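Local coordinates for putative uncharacterized protein PH0242 (Pyrococcus horikoshii, PDB 3VU1) that is an archaeal oligosaccharyltransferase of the AglB family, represented here by its C-terminal globular domain with a bound calcium ion, at residues S25-A30 / G380-Y385; V170-N175 / G219-S224; I258-N263 / H277-Y282; S372-L377 / V439-M444; F395-R400 / K458-K463. All blocks are in the same frame, centred on the assembly; numbering follows the deposited sequence.

Contact 1 of 5, residues S25-A30 / G380-Y385; sequences SKYATA and GVDKEY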
# COMPACT_ATOMS: atom_id res chain seq x y z
N SER A 25 16.01 3.33 8.40
CA SER A 25 17.28 3.02 7.76
C SER A 25 17.57 3.95 6.58
O SER A 25 16.65 4.42 5.90
CB SER A 25 17.24 1.59 7.23
OG SER A 25 18.18 1.42 6.18
N LYS A 26 18.86 4.19 6.33
CA LYS A 26 19.28 5.04 5.24
C LYS A 26 19.07 4.34 3.89
O LYS A 26 19.29 4.94 2.84
CB LYS A 26 20.75 5.48 5.40
CG LYS A 26 21.77 4.35 5.25
CD LYS A 26 23.20 4.83 5.37
CE LYS A 26 24.10 3.77 5.99
NZ LYS A 26 25.54 4.11 5.82
N TYR A 27 18.65 3.07 3.94
CA TYR A 27 18.37 2.27 2.74
C TYR A 27 16.88 2.01 2.53
O TYR A 27 16.48 1.28 1.60
CB TYR A 27 19.16 0.95 2.78
CG TYR A 27 20.65 1.16 2.87
CD1 TYR A 27 21.43 0.43 3.75
CD2 TYR A 27 21.29 2.14 2.07
CE1 TYR A 27 22.80 0.63 3.85
CE2 TYR A 27 22.66 2.35 2.16
CZ TYR A 27 23.41 1.59 3.05
OH TYR A 27 24.77 1.80 3.16
N ALA A 28 16.05 2.60 3.40
CA ALA A 28 14.60 2.47 3.31
C ALA A 28 14.03 3.24 2.12
O ALA A 28 14.55 4.28 1.73
CB ALA A 28 13.98 2.97 4.60
N THR A 29 12.95 2.71 1.57
CA THR A 29 12.25 3.25 0.41
C THR A 29 10.90 3.86 0.81
O THR A 29 10.03 3.18 1.33
CB THR A 29 12.00 2.12 -0.61
OG1 THR A 29 13.25 1.61 -1.06
CG2 THR A 29 11.22 2.61 -1.81
N ALA A 30 10.73 5.15 0.55
CA ALA A 30 9.43 5.79 0.74
C ALA A 30 8.87 6.20 -0.62
O ALA A 30 9.64 6.51 -1.54
CB ALA A 30 9.57 7.00 1.64
N GLY A 380 23.48 -1.16 -1.22
CA GLY A 380 23.45 -1.07 0.25
C GLY A 380 22.36 -1.94 0.86
O GLY A 380 21.24 -1.98 0.35
N VAL A 381 22.70 -2.66 1.93
CA VAL A 381 21.76 -3.46 2.68
C VAL A 381 21.93 -3.21 4.16
O VAL A 381 23.00 -2.82 4.60
CB VAL A 381 21.94 -4.96 2.43
CG1 VAL A 381 21.35 -5.37 1.08
CG2 VAL A 381 23.41 -5.34 2.52
N ASP A 382 20.88 -3.45 4.93
CA ASP A 382 20.87 -3.22 6.38
C ASP A 382 21.53 -4.32 7.17
O ASP A 382 22.06 -4.06 8.23
CB ASP A 382 19.45 -3.00 6.89
CG ASP A 382 18.90 -1.63 6.49
OD1 ASP A 382 19.65 -0.64 6.65
OD2 ASP A 382 17.74 -1.55 5.99
N LYS A 383 21.51 -5.55 6.67
CA LYS A 383 22.15 -6.68 7.35
C LYS A 383 22.86 -7.63 6.36
O LYS A 383 22.75 -7.46 5.15
CB LYS A 383 21.15 -7.43 8.26
CG LYS A 383 19.84 -7.86 7.61
CD LYS A 383 18.69 -8.03 8.61
CE LYS A 383 18.77 -9.33 9.43
NZ LYS A 383 18.67 -10.61 8.66
N GLU A 384 23.60 -8.60 6.88
CA GLU A 384 24.28 -9.53 5.98
C GLU A 384 23.30 -10.54 5.38
O GLU A 384 22.35 -10.94 6.01
CB GLU A 384 25.42 -10.24 6.69
CG GLU A 384 24.99 -11.43 7.53
CD GLU A 384 26.15 -12.33 7.90
OE1 GLU A 384 27.29 -11.82 7.94
OE2 GLU A 384 25.93 -13.54 8.16
N TYR A 385 23.53 -10.92 4.13
CA TYR A 385 22.67 -11.89 3.49
C TYR A 385 23.54 -12.70 2.59
O TYR A 385 24.69 -12.34 2.31
CB TYR A 385 21.61 -11.24 2.59
CG TYR A 385 20.55 -10.41 3.26
CD1 TYR A 385 20.66 -9.01 3.29
CD2 TYR A 385 19.41 -11.00 3.82
CE1 TYR A 385 19.68 -8.23 3.88
CE2 TYR A 385 18.42 -10.22 4.42
CZ TYR A 385 18.57 -8.83 4.44
OH TYR A 385 17.61 -8.03 5.01
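An ST turn on the loop between helix 13-23 and strand 30-32 presents Ser25 and Tyr27 to the end of strand 372-381. Ser25 OG takes the N-H of Tyr27 at 2.8 Å and donates to Asp382 OD1 at 2.6 Å, meeting the syn lone pair of that oxygen. The hydroxyl is placed between the two by a first torsion that sets OG anti to the backbone N (chi1 157°). A type I beta turn from Ser25 to Ala28, closed by the Ala28 N to Ser25 O bond, overlaps the ST turn; the contact joins the N-terminal part of the chain to the Peripheral 2 region. The Tyr27 ring lies over the backbone at the strand end: Gly380 CA sits 3.9 Å from the ring centroid, a CH-pi contact close to the ring normal, while Lys26 CG covers the centre of the opposite face. Tyr27 CE1 approaches Val381 O obliquely at 3.5 Å, and the Tyr27 side chain also touches Thr351 and Glu435 on the strands flanking 372-381.

Contact 2 of 5, residues V170-N175 / G219-S224; sequences VAFPGN and GIPTSS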
# COMPACT_ATOMS: atom_id res chain seq x y z
N VAL A 170 -22.46 7.00 5.51
CA VAL A 170 -22.02 6.19 6.63
C VAL A 170 -21.33 7.05 7.66
O VAL A 170 -20.32 7.69 7.39
CB VAL A 170 -21.11 5.00 6.22
CG1 VAL A 170 -20.95 4.05 7.39
CG2 VAL A 170 -21.65 4.25 5.01
N ALA A 171 -21.90 7.04 8.87
CA ALA A 171 -21.34 7.78 9.98
C ALA A 171 -20.31 6.98 10.78
O ALA A 171 -20.53 5.81 11.11
CB ALA A 171 -22.47 8.26 10.88
N PHE A 172 -19.18 7.61 11.09
CA PHE A 172 -18.18 7.03 11.99
C PHE A 172 -17.80 7.95 13.15
O PHE A 172 -17.83 9.18 13.00
CB PHE A 172 -16.93 6.68 11.22
CG PHE A 172 -17.14 5.60 10.20
CD1 PHE A 172 -17.05 4.27 10.57
CD2 PHE A 172 -17.42 5.93 8.88
CE1 PHE A 172 -17.25 3.28 9.62
CE2 PHE A 172 -17.62 4.95 7.93
CZ PHE A 172 -17.53 3.61 8.30
N PRO A 173 -17.47 7.37 14.33
CA PRO A 173 -17.59 5.95 14.68
C PRO A 173 -19.05 5.43 14.70
O PRO A 173 -20.00 6.18 15.00
CB PRO A 173 -16.99 5.89 16.09
CG PRO A 173 -17.03 7.29 16.61
CD PRO A 173 -16.76 8.12 15.39
N GLY A 174 -19.20 4.14 14.36
CA GLY A 174 -20.50 3.51 14.29
C GLY A 174 -20.64 2.53 13.15
O GLY A 174 -21.06 1.40 13.33
N ASN A 175 -20.26 2.96 11.95
CA ASN A 175 -20.59 2.23 10.72
C ASN A 175 -22.10 2.27 10.48
O ASN A 175 -22.71 1.31 9.99
CB ASN A 175 -20.00 0.80 10.69
CG ASN A 175 -20.01 0.19 9.29
OD1 ASN A 175 -19.68 0.85 8.28
ND2 ASN A 175 -20.40 -1.08 9.21
N GLY A 219 -9.16 7.31 7.74
CA GLY A 219 -9.59 6.15 8.52
C GLY A 219 -11.07 5.78 8.34
O GLY A 219 -11.83 5.79 9.31
N ILE A 220 -11.49 5.51 7.10
CA ILE A 220 -12.82 4.96 6.83
C ILE A 220 -12.67 3.44 6.61
O ILE A 220 -12.11 3.00 5.61
CB ILE A 220 -13.47 5.55 5.56
CG1 ILE A 220 -13.48 7.08 5.56
CG2 ILE A 220 -14.87 5.01 5.33
CD1 ILE A 220 -14.04 7.72 6.80
N PRO A 221 -13.18 2.63 7.54
CA PRO A 221 -12.95 1.21 7.31
C PRO A 221 -14.00 0.56 6.39
O PRO A 221 -14.57 -0.46 6.74
CB PRO A 221 -13.03 0.62 8.73
CG PRO A 221 -13.96 1.54 9.46
CD PRO A 221 -13.94 2.88 8.78
N THR A 222 -14.28 1.12 5.23
CA THR A 222 -15.22 0.45 4.35
C THR A 222 -14.55 -0.08 3.11
O THR A 222 -13.57 0.48 2.59
CB THR A 222 -16.34 1.37 3.85
OG1 THR A 222 -15.77 2.58 3.33
CG2 THR A 222 -17.36 1.61 4.97
N SER A 223 -15.15 -1.16 2.62
CA SER A 223 -14.77 -1.84 1.42
C SER A 223 -16.04 -2.48 0.86
O SER A 223 -16.90 -2.90 1.61
CB SER A 223 -13.73 -2.89 1.76
OG SER A 223 -13.26 -3.53 0.62
N SER A 224 -16.17 -2.51 -0.45
CA SER A 224 -17.19 -3.34 -1.07
C SER A 224 -16.93 -4.84 -0.80
O SER A 224 -17.79 -5.67 -1.04
CB SER A 224 -17.25 -3.07 -2.57
OG SER A 224 -17.41 -1.67 -2.81
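A single aromatic side chain, Phe172, carries nearly all of this contact, and no hydrogen bond crosses between the segments. It leaves the chain just before a cis peptide bond to Pro173, and its ring meets three consecutive residues, Ile220, Pro221 and Thr222, in three different ways. Phe172 and Pro221 reach toward each other tip to tip. Pro221 CD stands over one face of the ring, offset toward the rim, in a CH-pi contact 3.8 Å from the centroid and 27° off the normal; the nearest ring atom is CE1. Pro221 is the centre of an inverse gamma turn in the loop between helices 212-218 and 228-235, a loop that here packs against the residues that follow strand 168-171 of the Insert region's mixed sheet. The Ile220 and Phe172 side chains cross at about a right angle, with Ile220 CG2 meeting the ring obliquely, 3.8 Å from Phe172 CE2. Thr222 sends CG2 to the ring edge, near the ring plane, 3.9 Å from Phe172 CZ. That methyl lies anti to the carbonyl carbon, with OG1 in the crowded position between backbone N and carbonyl carbon (chi1 50°), where OG1 bonds to the hydroxyl of Tyr195. Tyr195, on the neighbouring strand 192-196, also touches both Phe172 and Ile220. Beyond the ring, Asn175 OD1 comes to 4.1 Å from Thr222 CG2.

Contact 3 of 5, residues I258-N263 / H277-Y282; sequences IEDFIN and HTLRLY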
# COMPACT_ATOMS: atom_id res chain seq x y z
N ILE A 258 -5.45 -12.22 15.70
CA ILE A 258 -4.94 -13.43 16.35
C ILE A 258 -6.03 -13.96 17.31
O ILE A 258 -6.68 -13.16 18.03
CB ILE A 258 -3.71 -13.13 17.20
CG1 ILE A 258 -2.61 -12.49 16.36
CG2 ILE A 258 -3.23 -14.39 17.91
CD1 ILE A 258 -1.29 -12.35 17.10
N GLU A 259 -6.24 -15.28 17.32
CA GLU A 259 -7.11 -15.89 18.35
C GLU A 259 -6.35 -16.86 19.24
O GLU A 259 -5.53 -17.63 18.77
CB GLU A 259 -8.33 -16.57 17.74
CG GLU A 259 -9.45 -15.64 17.35
CD GLU A 259 -10.46 -16.29 16.41
OE1 GLU A 259 -11.64 -15.88 16.45
OE2 GLU A 259 -10.11 -17.22 15.64
N ASP A 260 -6.57 -16.76 20.54
CA ASP A 260 -5.93 -17.69 21.51
C ASP A 260 -7.00 -18.75 21.83
O ASP A 260 -8.18 -18.40 22.03
CB ASP A 260 -5.55 -16.91 22.78
CG ASP A 260 -4.47 -17.59 23.60
OD1 ASP A 260 -3.92 -18.62 23.15
OD2 ASP A 260 -4.15 -17.05 24.70
N PHE A 261 -6.61 -20.02 21.84
CA PHE A 261 -7.53 -21.05 22.25
C PHE A 261 -7.55 -21.20 23.78
O PHE A 261 -6.65 -21.77 24.35
CB PHE A 261 -7.22 -22.38 21.55
CG PHE A 261 -8.36 -23.37 21.63
CD1 PHE A 261 -8.21 -24.59 22.30
CD2 PHE A 261 -9.62 -23.06 21.06
CE1 PHE A 261 -9.26 -25.49 22.37
CE2 PHE A 261 -10.68 -23.96 21.15
CZ PHE A 261 -10.50 -25.17 21.80
N ILE A 262 -8.57 -20.66 24.45
CA ILE A 262 -8.54 -20.47 25.91
C ILE A 262 -9.68 -21.26 26.56
O ILE A 262 -10.87 -21.01 26.27
CB ILE A 262 -8.69 -18.96 26.28
CG1 ILE A 262 -7.52 -18.15 25.68
CG2 ILE A 262 -8.84 -18.75 27.80
CD1 ILE A 262 -7.74 -16.64 25.69
N ASN A 263 -9.31 -22.22 27.42
CA ASN A 263 -10.29 -22.98 28.18
C ASN A 263 -11.40 -23.44 27.26
O ASN A 263 -12.57 -23.34 27.61
CB ASN A 263 -10.86 -22.14 29.33
CG ASN A 263 -9.82 -21.88 30.43
OD1 ASN A 263 -8.95 -22.73 30.71
ND2 ASN A 263 -9.92 -20.71 31.06
N HIS A 277 0.61 -21.54 24.07
CA HIS A 277 -0.59 -21.06 23.43
C HIS A 277 -0.88 -21.85 22.20
O HIS A 277 0.02 -22.37 21.52
CB HIS A 277 -0.42 -19.60 23.03
CG HIS A 277 -0.36 -18.63 24.18
ND1 HIS A 277 -1.47 -17.98 24.65
CD2 HIS A 277 0.74 -18.14 24.92
CE1 HIS A 277 -1.10 -17.12 25.65
NE2 HIS A 277 0.25 -17.22 25.81
N THR A 278 -2.15 -21.93 21.86
CA THR A 278 -2.53 -22.37 20.55
C THR A 278 -3.20 -21.18 19.91
O THR A 278 -4.18 -20.64 20.44
CB THR A 278 -3.42 -23.61 20.61
OG1 THR A 278 -2.59 -24.73 20.94
CG2 THR A 278 -4.06 -23.91 19.26
N LEU A 279 -2.66 -20.75 18.78
CA LEU A 279 -3.05 -19.50 18.15
C LEU A 279 -3.57 -19.76 16.75
O LEU A 279 -3.06 -20.65 16.04
CB LEU A 279 -1.86 -18.55 18.10
CG LEU A 279 -1.15 -18.20 19.41
CD1 LEU A 279 0.11 -17.40 19.10
CD2 LEU A 279 -2.07 -17.42 20.34
N ARG A 280 -4.58 -18.99 16.37
CA ARG A 280 -5.04 -18.95 15.01
C ARG A 280 -4.64 -17.59 14.45
O ARG A 280 -5.13 -16.56 14.94
CB ARG A 280 -6.56 -19.15 14.93
CG ARG A 280 -7.02 -19.49 13.51
CD ARG A 280 -8.51 -19.32 13.34
NE ARG A 280 -9.23 -20.55 13.64
CZ ARG A 280 -10.41 -20.60 14.24
NH1 ARG A 280 -11.06 -19.51 14.65
NH2 ARG A 280 -10.96 -21.77 14.45
N LEU A 281 -3.73 -17.60 13.47
CA LEU A 281 -3.26 -16.38 12.80
C LEU A 281 -3.99 -16.09 11.47
O LEU A 281 -3.98 -16.91 10.53
CB LEU A 281 -1.75 -16.48 12.60
CG LEU A 281 -1.06 -17.10 13.82
CD1 LEU A 281 0.42 -17.31 13.56
CD2 LEU A 281 -1.24 -16.26 15.09
N TYR A 282 -4.64 -14.95 11.41
CA TYR A 282 -5.36 -14.54 10.20
C TYR A 282 -4.43 -13.68 9.36
O TYR A 282 -4.05 -12.59 9.77
CB TYR A 282 -6.62 -13.77 10.55
CG TYR A 282 -7.71 -14.59 11.17
CD1 TYR A 282 -7.61 -15.02 12.50
CD2 TYR A 282 -8.86 -14.94 10.44
CE1 TYR A 282 -8.61 -15.78 13.09
CE2 TYR A 282 -9.88 -15.69 11.02
CZ TYR A 282 -9.75 -16.11 12.34
OH TYR A 282 -10.74 -16.84 12.93
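Glu259 OE2 is gripped by two donors, Arg280 NH1 at 2.7 Å in a salt bridge and Tyr282 OH at 2.8 Å, which approach from opposite faces of the carboxylate plane. The three residues lie across an antiparallel strand pair, 253-262 with 275-285, in the four-stranded sheet of the Peripheral 1 region. Glu259 and Arg280 form a hydrogen-bonded pair, their side chains side by side and pointing the same way, whereas OE2 lies at the edge of the Tyr282 ring, whose plane stands 75° from the carboxylate. Trp266 on the adjoining strand makes a cation-pi contact with Arg280 on this face. On the other face Ile258 and Leu281 form a non-hydrogen-bonded pair, with Ile258 CG2 3.9 Å from Leu281 CD2. Further along that face, the carboxylate of Asp260 receives His277 ND1 in a forked bond: both oxygens lie close to the imidazole plane, while ND1 meets their syn sides tilted out of the carboxylate plane. His277 NE2 bonds to Ser273 O; with both nitrogens engaged, rotation of the imidazole would be restrained, consistent with a protonated ring. The straighter branch runs from ND1 to Asp260 OD1 at 2.9 Å and 161°, the more bent one to OD2 at 2.8 Å.

Contact 4 of 5, residues S372-L377 / V439-M444; sequences SGRLEL and VVNAEM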
# COMPACT_ATOMS: atom_id res chain seq x y z
N SER A 372 25.83 -7.81 -23.92
CA SER A 372 26.70 -8.61 -23.05
C SER A 372 27.69 -7.71 -22.35
O SER A 372 27.92 -6.60 -22.82
CB SER A 372 27.46 -9.65 -23.86
OG SER A 372 26.56 -10.57 -24.46
N GLY A 373 28.25 -8.17 -21.22
CA GLY A 373 29.37 -7.44 -20.57
C GLY A 373 29.59 -7.39 -19.06
O GLY A 373 28.85 -7.98 -18.28
N ARG A 374 30.64 -6.70 -18.66
CA ARG A 374 30.91 -6.49 -17.25
C ARG A 374 29.96 -5.46 -16.69
O ARG A 374 29.83 -4.35 -17.22
CB ARG A 374 32.36 -6.09 -17.02
CG ARG A 374 33.26 -7.27 -16.67
CD ARG A 374 34.72 -6.86 -16.56
NE ARG A 374 34.86 -5.61 -15.81
CZ ARG A 374 35.35 -5.53 -14.58
NH1 ARG A 374 35.43 -4.34 -13.98
NH2 ARG A 374 35.77 -6.63 -13.96
N LEU A 375 29.27 -5.87 -15.62
CA LEU A 375 28.25 -5.07 -14.96
C LEU A 375 28.76 -4.76 -13.59
O LEU A 375 29.17 -5.69 -12.88
CB LEU A 375 26.95 -5.87 -14.88
CG LEU A 375 25.82 -5.47 -13.92
CD1 LEU A 375 25.12 -4.19 -14.37
CD2 LEU A 375 24.83 -6.63 -13.77
N GLU A 376 28.76 -3.48 -13.23
CA GLU A 376 29.28 -3.02 -11.93
C GLU A 376 28.22 -2.27 -11.12
O GLU A 376 27.74 -1.21 -11.52
CB GLU A 376 30.51 -2.12 -12.11
CG GLU A 376 31.73 -2.81 -12.72
CD GLU A 376 32.47 -1.91 -13.72
OE1 GLU A 376 33.04 -0.87 -13.30
OE2 GLU A 376 32.46 -2.25 -14.93
N LEU A 377 27.87 -2.84 -9.97
CA LEU A 377 26.85 -2.30 -9.08
C LEU A 377 27.45 -2.04 -7.74
O LEU A 377 28.32 -2.78 -7.29
CB LEU A 377 25.74 -3.33 -8.83
CG LEU A 377 25.06 -3.97 -10.02
CD1 LEU A 377 24.67 -5.40 -9.69
CD2 LEU A 377 23.85 -3.15 -10.40
N VAL A 439 30.65 -7.18 -9.16
CA VAL A 439 31.11 -7.28 -10.54
C VAL A 439 30.79 -8.66 -11.12
O VAL A 439 31.12 -9.68 -10.52
CB VAL A 439 32.63 -7.01 -10.64
CG1 VAL A 439 33.04 -6.86 -12.10
CG2 VAL A 439 33.03 -5.76 -9.84
N VAL A 440 30.14 -8.69 -12.28
CA VAL A 440 29.68 -9.94 -12.89
C VAL A 440 29.56 -9.80 -14.40
O VAL A 440 29.40 -8.67 -14.90
CB VAL A 440 28.30 -10.46 -12.32
CG1 VAL A 440 28.43 -10.92 -10.87
CG2 VAL A 440 27.19 -9.42 -12.48
N ASN A 441 29.63 -10.93 -15.11
CA ASN A 441 29.36 -10.99 -16.55
C ASN A 441 27.87 -11.18 -16.79
O ASN A 441 27.23 -12.03 -16.16
CB ASN A 441 30.13 -12.12 -17.23
CG ASN A 441 31.62 -11.83 -17.37
OD1 ASN A 441 32.07 -10.67 -17.36
ND2 ASN A 441 32.40 -12.89 -17.53
N ALA A 442 27.32 -10.40 -17.72
CA ALA A 442 25.88 -10.38 -17.92
C ALA A 442 25.44 -10.63 -19.36
O ALA A 442 25.90 -9.95 -20.27
CB ALA A 442 25.30 -9.08 -17.39
N GLU A 443 24.53 -11.58 -19.54
CA GLU A 443 24.01 -11.93 -20.86
C GLU A 443 22.48 -11.70 -20.94
O GLU A 443 21.69 -12.39 -20.29
CB GLU A 443 24.31 -13.41 -21.09
CG GLU A 443 24.90 -13.82 -22.44
CD GLU A 443 25.53 -15.22 -22.36
OE1 GLU A 443 26.77 -15.35 -22.49
OE2 GLU A 443 24.78 -16.20 -22.12
N MET A 444 22.06 -10.74 -21.74
CA MET A 444 20.64 -10.61 -22.04
C MET A 444 20.27 -11.54 -23.19
O MET A 444 20.80 -11.40 -24.30
CB MET A 444 20.27 -9.17 -22.42
CG MET A 444 20.05 -8.21 -21.26
SD MET A 444 18.50 -8.47 -20.37
CE MET A 444 17.25 -7.88 -21.50
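Strands 372-377 and 439-443 run antiparallel, with 143° between their directions and their axes approaching to 4.7 Å. Gly373 with Ala442 and Leu375 with Val440 are hydrogen-bonded pairs; Ser372 with Glu443, Arg374 with Asn441 and Glu376 with Val439 are the non-hydrogen-bonded pairs between and beyond them. The pair of strands belongs to the large antiparallel sheet in the Peripheral 2 region, where strand 372-381 lies between 336-356 and 434-443. Leu375 N donates to Val440 O at 2.9 Å, and Val440 N returns a longer bond to Leu375 O. The bonds of the Gly373-Ala442 pair are more bent. Gly373 has a positive phi, and in this conformation a CB would collide with the carbonyl oxygen of Ser372. On the face of Leu375, Val440 and Ala442, the leucine and Val440 lie side by side, with Leu375 CD2 3.9 Å from Val440 CG2; Leu425 of strand 412-431 packs on all three residues. The opposite face is more polar. Asn441 OD1 lies 3.7 Å from Arg374 CG, the asparagine amide plane turned 74° from the guanidinium. The arginine chain bends at chi3 (44°), which turns NE out of the extended line of CB, CG and CD. Val439 CG1 sits over one face of the guanidinium, offset toward its rim, 3.3 Å from Arg374 NH2.

Contact 5 of 5, residues F395-R400 / K458-K463; sequences FIYLVR and KEHGDK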
# COMPACT_ATOMS: atom_id res chain seq x y z
N PHE A 395 6.93 -5.01 -16.78
CA PHE A 395 6.07 -4.35 -17.76
C PHE A 395 4.90 -3.68 -17.05
O PHE A 395 4.07 -4.34 -16.40
CB PHE A 395 5.49 -5.37 -18.74
CG PHE A 395 6.45 -5.87 -19.77
CD1 PHE A 395 6.28 -5.52 -21.10
CD2 PHE A 395 7.50 -6.72 -19.42
CE1 PHE A 395 7.16 -5.99 -22.07
CE2 PHE A 395 8.38 -7.18 -20.38
CZ PHE A 395 8.21 -6.81 -21.71
N ILE A 396 4.82 -2.36 -17.16
CA ILE A 396 3.63 -1.67 -16.70
C ILE A 396 2.89 -1.28 -17.96
O ILE A 396 3.45 -0.61 -18.85
CB ILE A 396 3.96 -0.42 -15.87
CG1 ILE A 396 4.41 -0.84 -14.47
CG2 ILE A 396 2.73 0.47 -15.76
CD1 ILE A 396 5.09 0.25 -13.65
N TYR A 397 1.63 -1.70 -18.04
CA TYR A 397 0.81 -1.39 -19.20
C TYR A 397 -0.67 -1.17 -18.88
O TYR A 397 -1.12 -1.46 -17.77
CB TYR A 397 0.96 -2.49 -20.24
CG TYR A 397 0.62 -3.88 -19.74
CD1 TYR A 397 -0.64 -4.44 -20.00
CD2 TYR A 397 1.54 -4.64 -19.02
CE1 TYR A 397 -0.97 -5.71 -19.58
CE2 TYR A 397 1.21 -5.92 -18.59
CZ TYR A 397 -0.05 -6.45 -18.87
OH TYR A 397 -0.39 -7.72 -18.47
N LEU A 398 -1.40 -0.65 -19.87
CA LEU A 398 -2.83 -0.39 -19.74
C LEU A 398 -3.65 -1.30 -20.64
O LEU A 398 -3.21 -1.67 -21.74
CB LEU A 398 -3.13 1.07 -20.07
CG LEU A 398 -2.34 2.14 -19.32
CD1 LEU A 398 -2.92 3.53 -19.58
CD2 LEU A 398 -2.26 1.84 -17.83
N VAL A 399 -4.84 -1.67 -20.19
CA VAL A 399 -5.77 -2.39 -21.06
C VAL A 399 -7.12 -1.68 -21.06
O VAL A 399 -7.78 -1.58 -20.04
CB VAL A 399 -5.94 -3.88 -20.68
CG1 VAL A 399 -6.92 -4.55 -21.65
CG2 VAL A 399 -4.60 -4.60 -20.70
N ARG A 400 -7.50 -1.18 -22.23
CA ARG A 400 -8.71 -0.40 -22.34
C ARG A 400 -9.88 -1.26 -21.94
O ARG A 400 -9.96 -2.44 -22.31
CB ARG A 400 -8.91 0.14 -23.76
CG ARG A 400 -9.87 1.33 -23.84
CD ARG A 400 -10.79 1.29 -25.05
NE ARG A 400 -10.06 0.83 -26.21
CZ ARG A 400 -10.58 0.19 -27.24
NH1 ARG A 400 -11.89 -0.06 -27.30
NH2 ARG A 400 -9.78 -0.19 -28.23
N LYS A 458 -0.53 -9.73 -28.87
CA LYS A 458 -1.40 -10.78 -29.38
C LYS A 458 -2.65 -10.91 -28.50
O LYS A 458 -3.76 -10.99 -29.04
CB LYS A 458 -0.64 -12.10 -29.48
CG LYS A 458 -1.28 -13.12 -30.41
CD LYS A 458 -0.52 -14.45 -30.46
CE LYS A 458 0.99 -14.27 -30.64
NZ LYS A 458 1.40 -13.53 -31.88
N GLU A 459 -2.48 -10.89 -27.17
CA GLU A 459 -3.59 -11.03 -26.21
C GLU A 459 -4.57 -9.84 -26.19
O GLU A 459 -5.78 -10.04 -26.11
CB GLU A 459 -3.07 -11.29 -24.79
CG GLU A 459 -4.17 -11.48 -23.74
CD GLU A 459 -3.70 -12.14 -22.45
OE1 GLU A 459 -4.56 -12.42 -21.59
OE2 GLU A 459 -2.47 -12.39 -22.28
N HIS A 460 -4.06 -8.61 -26.28
CA HIS A 460 -4.90 -7.43 -26.07
C HIS A 460 -5.17 -6.59 -27.30
O HIS A 460 -6.12 -5.82 -27.30
CB HIS A 460 -4.30 -6.59 -24.95
CG HIS A 460 -4.33 -7.27 -23.60
ND1 HIS A 460 -5.48 -7.50 -22.92
CD2 HIS A 460 -3.30 -7.81 -22.83
CE1 HIS A 460 -5.19 -8.13 -21.76
NE2 HIS A 460 -3.86 -8.33 -21.72
N GLY A 461 -4.32 -6.69 -28.33
CA GLY A 461 -4.56 -5.96 -29.56
C GLY A 461 -4.45 -4.46 -29.40
O GLY A 461 -3.52 -3.98 -28.77
N ASP A 462 -5.39 -3.72 -29.99
CA ASP A 462 -5.35 -2.26 -29.94
C ASP A 462 -5.72 -1.73 -28.55
O ASP A 462 -5.39 -0.58 -28.21
CB ASP A 462 -6.22 -1.63 -31.06
CG ASP A 462 -7.62 -1.18 -30.57
OD1 ASP A 462 -7.87 0.07 -30.54
OD2 ASP A 462 -8.47 -2.05 -30.23
N LYS A 463 -6.41 -2.56 -27.76
CA LYS A 463 -6.71 -2.26 -26.36
C LYS A 463 -5.47 -2.04 -25.46
O LYS A 463 -5.62 -1.58 -24.33
CB LYS A 463 -7.58 -3.35 -25.77
CG LYS A 463 -9.05 -3.18 -26.05
CD LYS A 463 -9.83 -4.38 -25.56
CE LYS A 463 -10.98 -4.67 -26.51
NZ LYS A 463 -12.08 -5.50 -25.92
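In Val399 the first torsion sets CG1 anti to the backbone N (chi1 -180°) and CG2 beside it, while in His460 CG lies anti to the carbonyl carbon (chi1 -65°); the two side chains meet at about a right angle. Val399 CG2 stands over the centre of the imidazole in a CH-pi contact, 3.7 Å from the ring centroid, and CG1 comes to 3.5 Å from His460 ND1. Glu459 CG packs on the opposite face of the ring, which is thus held between two aliphatic groups. Tyr397 lies farther off, its CE1 4.4 Å from His460 NE2, and its hydroxyl bonds to Asp418. Arg400 bends at chi2 and chi3, and its NH2 makes a salt bridge with Asp462 OD1, 3.0 Å away. The carboxylate carbon lies in the guanidinium plane at its edge, although the two planes are turned 63° apart. Over one guanidinium face is Lys463 CG, 3.8 Å from Arg400 NH2. Asn406 OD1 accepts from Arg400 NE, giving the guanidinium a further polar partner. Between the backbones, Arg400 N donates to Lys463 O at 2.8 Å, nearly straight and on a lone pair. Gly461, with positive phi, is the first residue after helix 448-460 to leave helical angles, and a short 3-10 turn follows: a helix-to-strand connection, in which the chain enters strand 464-487 beside its sheet neighbour 385-401.

Contacts 1, 4 and 5 all reach the large antiparallel sheet of the Peripheral 2 region. Contacts 1 and 4 share strand 372-381, their centres 23 Å apart, and contact 1 ties its far end to the N-terminal part of the chain. Contacts 4 and 5 alternate along the sequence and come within about 9 Å at their nearest atoms. Contacts 2 and 3 are both nested in the long loop closed by contact 1; contact 2 lies on the opposite side of the chain's centre from contacts 1 and 4, its centre 52 Å from that of contact 4. The calcium ion, held by Glu76, Ala285, His319 and Glu322, is about 11 Å from the side chain of Tyr282 in contact 3, whose strand 275-285 ends at the ligand Ala285.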